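Local structure of catalase (Bacillus pumilus, 4QOO) at the resorcinol site. The protein catalyses the breakdown of hydrogen peroxide to water and oxygen, as a haem-containing catalase. Sequence-based numbering; all coordinates share one arbitrary frame.

The resorcinol site. Residues 109-111, 136, 150, 159, 164, 181-182. With RCO (resorcinol), chain B.
Resorcinol lies nearly buried in the catalase, 237 of its 249 Å² hidden, a worked case of a phenol held by one hydroxyl directly and by the other through water. At the O1 end the phenol hydroxyl donates a hydrogen bond to the carboxylate atom Asp110 OD1, 2.6 Å from RCO O1. The carboxylate receives it through the anti lone pair of OD1; an alanine here would remove that acceptor and would probably leave O1 poorly anchored and the ring freer to shift. Pro111 CD and the ring tip of Phe136, CZ, border the same hydroxyl. Along the ring, Leu150 presents its CD2 methyl 3.6 Å from RCO C6, while CD2 of Leu181 lies over the C5-C6 rim from the opposite face. Further along, resorcinol turns its C4-C5 edge towards the face of Tyr164, planes at 61°; the crowded chi1 of 56° sets the tyrosine ring there. Phe182 touches RCO C4 with its tip, CZ, at 3.9 Å. At the far end RCO O3 is 2.5 Å from the oxygen of water 1, which also bonds Arg109 O. Arg109 and Gln159 line the pocket and brace the leucines: extended Gln159 donates from NE2 to Leu150 O (165° at H), and Arg109 NH1 to Leu181 O, ties likely to steady the ends of helices 143-150 and 175-181. Arg109, Asp110 and Pro111 open the conserved RDPRGFAVKFY segment of catalases; the site probably lies on a channel to the haem and may mark where small phenols dock, although this geometry alone does not show whether resorcinol is oxidised there.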
ATOM      1  N   ARG A 109      -8.051   6.895 -31.604  1.00 24.59           N
ATOM      2  CA  ARG A 109      -6.964   7.830 -31.913  1.00 25.44           C
ATOM      3  C   ARG A 109      -6.107   8.129 -30.674  1.00 26.37           C
ATOM      4  O   ARG A 109      -6.607   8.248 -29.551  1.00 26.42           O
ATOM      5  CB  ARG A 109      -7.549   9.149 -32.490  1.00 25.60           C
ATOM      6  CG  ARG A 109      -6.526  10.227 -32.844  1.00 26.48           C
ATOM      7  CD  ARG A 109      -7.089  11.402 -33.665  1.00 29.37           C
ATOM      8  NE  ARG A 109      -8.032  11.009 -34.725  1.00 30.54           N
ATOM      9  CZ  ARG A 109      -7.706  10.494 -35.910  1.00 33.04           C
ATOM     10  NH1 ARG A 109      -6.440  10.372 -36.315  1.00 34.55           N
ATOM     11  NH2 ARG A 109      -8.659  10.131 -36.720  1.00 34.04           N
ATOM     12  N   ASP A 110      -4.810   8.133 -30.866  1.00 24.80           N
ATOM     13  CA  ASP A 110      -3.840   8.306 -29.751  1.00 25.84           C
ATOM     14  C   ASP A 110      -2.459   8.101 -30.353  1.00 22.63           C
ATOM     15  O   ASP A 110      -2.288   7.240 -31.238  1.00 24.32           O
ATOM     16  CB  ASP A 110      -4.025   7.218 -28.639  1.00 23.16           C
ATOM     17  CG  ASP A 110      -4.566   7.751 -27.276  1.00 25.54           C
ATOM     18  OD1 ASP A 110      -4.774   9.002 -27.054  1.00 27.08           O
ATOM     19  OD2 ASP A 110      -4.836   6.835 -26.361  1.00 24.92           O
ATOM     20  N   PRO A 111      -1.447   8.719 -29.752  1.00 22.33           N
ATOM     21  CA  PRO A 111      -0.113   8.152 -29.958  1.00 22.49           C
ATOM     22  C   PRO A 111      -0.040   6.717 -29.482  1.00 24.01           C
ATOM     23  O   PRO A 111      -0.854   6.319 -28.650  1.00 22.48           O
ATOM     24  CB  PRO A 111       0.777   9.020 -29.076  1.00 21.92           C
ATOM     25  CG  PRO A 111      -0.038  10.207 -28.769  1.00 23.07           C
ATOM     26  CD  PRO A 111      -1.428   9.767 -28.725  1.00 22.33           C
ATOM     27  N   PHE A 136       3.206  17.043 -27.759  1.00 25.34           N
ATOM     28  CA  PHE A 136       2.272  18.141 -27.674  1.00 25.61           C
ATOM     29  C   PHE A 136       2.862  19.333 -26.914  1.00 24.50           C
ATOM     30  O   PHE A 136       2.410  20.437 -27.080  1.00 24.60           O
ATOM     31  CB  PHE A 136       1.032  17.741 -26.854  1.00 26.00           C
ATOM     32  CG  PHE A 136       0.308  16.513 -27.338  1.00 27.54           C
ATOM     33  CD1 PHE A 136       0.607  15.254 -26.794  1.00 28.46           C
ATOM     34  CD2 PHE A 136      -0.728  16.614 -28.227  1.00 29.25           C
ATOM     35  CE1 PHE A 136      -0.052  14.104 -27.185  1.00 28.01           C
ATOM     36  CE2 PHE A 136      -1.420  15.472 -28.627  1.00 29.23           C
ATOM     37  CZ  PHE A 136      -1.087  14.217 -28.112  1.00 27.61           C
ATOM     38  N   LEU A 150      -7.123  15.625 -21.638  1.00 21.70           N
ATOM     39  CA  LEU A 150      -7.387  14.500 -22.566  1.00 19.93           C
ATOM     40  C   LEU A 150      -8.221  13.410 -21.987  1.00 20.75           C
ATOM     41  O   LEU A 150      -8.936  12.693 -22.700  1.00 21.91           O
ATOM     42  CB  LEU A 150      -6.071  13.925 -23.063  1.00 20.10           C
ATOM     43  CG  LEU A 150      -5.300  14.855 -24.053  1.00 21.05           C
ATOM     44  CD1 LEU A 150      -3.877  14.413 -24.155  1.00 21.11           C
ATOM     45  CD2 LEU A 150      -5.971  14.838 -25.448  1.00 22.64           C
ATOM     46  N   GLN A 159     -14.469  11.125 -22.444  1.00 20.97           N
ATOM     47  CA  GLN A 159     -13.521  12.055 -23.002  1.00 22.30           C
ATOM     48  C   GLN A 159     -14.269  13.159 -23.740  1.00 24.17           C
ATOM     49  O   GLN A 159     -15.263  12.862 -24.386  1.00 23.79           O
ATOM     50  CB  GLN A 159     -12.564  11.307 -23.970  1.00 22.97           C
ATOM     51  CG  GLN A 159     -11.583  12.271 -24.672  1.00 23.06           C
ATOM     52  CD  GLN A 159     -10.626  11.467 -25.511  1.00 24.09           C
ATOM     53  OE1 GLN A 159     -11.056  10.854 -26.492  1.00 26.90           O
ATOM     54  NE2 GLN A 159      -9.392  11.367 -25.110  1.00 21.64           N
ATOM     55  N   TYR A 164      -9.903  19.064 -24.090  1.00 20.46           N
ATOM     56  CA  TYR A 164      -8.550  18.987 -24.528  1.00 21.74           C
ATOM     57  C   TYR A 164      -8.254  20.035 -25.582  1.00 21.54           C
ATOM     58  O   TYR A 164      -7.110  20.513 -25.652  1.00 21.01           O
ATOM     59  CB  TYR A 164      -8.138  17.592 -24.988  1.00 22.65           C
ATOM     60  CG  TYR A 164      -8.891  16.855 -26.077  1.00 21.10           C
ATOM     61  CD1 TYR A 164      -8.687  17.131 -27.385  1.00 24.14           C
ATOM     62  CD2 TYR A 164      -9.728  15.766 -25.760  1.00 22.61           C
ATOM     63  CE1 TYR A 164      -9.340  16.418 -28.400  1.00 23.93           C
ATOM     64  CE2 TYR A 164     -10.367  15.032 -26.756  1.00 23.65           C
ATOM     65  CZ  TYR A 164     -10.164  15.391 -28.104  1.00 25.83           C
ATOM     66  OH  TYR A 164     -10.765  14.653 -29.093  1.00 28.76           O
ATOM     67  N   LEU A 181      -1.014  13.789 -35.450  1.00 24.62           N
ATOM     68  CA  LEU A 181      -1.979  12.923 -34.773  1.00 26.87           C
ATOM     69  C   LEU A 181      -3.343  12.886 -35.465  1.00 28.19           C
ATOM     70  O   LEU A 181      -4.017  11.852 -35.426  1.00 24.21           O
ATOM     71  CB  LEU A 181      -2.166  13.392 -33.322  1.00 27.40           C
ATOM     72  CG  LEU A 181      -3.094  12.560 -32.462  1.00 28.30           C
ATOM     73  CD1 LEU A 181      -2.489  11.200 -32.240  1.00 26.11           C
ATOM     74  CD2 LEU A 181      -3.295  13.302 -31.152  1.00 28.24           C
ATOM     75  N   PHE A 182      -3.717  13.972 -36.163  1.00 25.98           N
ATOM     76  CA  PHE A 182      -4.978  13.976 -36.870  1.00 27.52           C
ATOM     77  C   PHE A 182      -4.883  13.595 -38.333  1.00 26.51           C
ATOM     78  O   PHE A 182      -5.912  13.566 -39.029  1.00 28.03           O
ATOM     79  CB  PHE A 182      -5.729  15.278 -36.640  1.00 29.97           C
ATOM     80  CG  PHE A 182      -6.432  15.308 -35.310  1.00 29.77           C
ATOM     81  CD1 PHE A 182      -7.707  14.818 -35.188  1.00 30.36           C
ATOM     82  CD2 PHE A 182      -5.795  15.822 -34.200  1.00 31.21           C
ATOM     83  CE1 PHE A 182      -8.350  14.812 -33.973  1.00 31.73           C
ATOM     84  CE2 PHE A 182      -6.435  15.836 -32.976  1.00 29.70           C
ATOM     85  CZ  PHE A 182      -7.722  15.359 -32.869  1.00 28.91           C
TER
HETATM   86  C1  RCO B 503      -5.228  11.995 -28.203  1.00 33.22           C
HETATM   87  C2  RCO B 503      -6.418  11.346 -28.473  1.00 33.41           C
HETATM   88  C3  RCO B 503      -7.470  12.051 -29.141  1.00 35.28           C
HETATM   89  C4  RCO B 503      -7.333  13.388 -29.483  1.00 32.55           C
HETATM   90  C5  RCO B 503      -6.167  14.002 -29.190  1.00 32.89           C
HETATM   91  C6  RCO B 503      -5.128  13.319 -28.567  1.00 33.31           C
HETATM   92  O1  RCO B 503      -4.118  11.426 -27.645  1.00 33.63           O
HETATM   93  O3  RCO B 503      -8.653  11.457 -29.416  1.00 37.19           O
HETATM   94  O   HOH W   1      -9.031   9.111 -28.591  1.00 27.83           O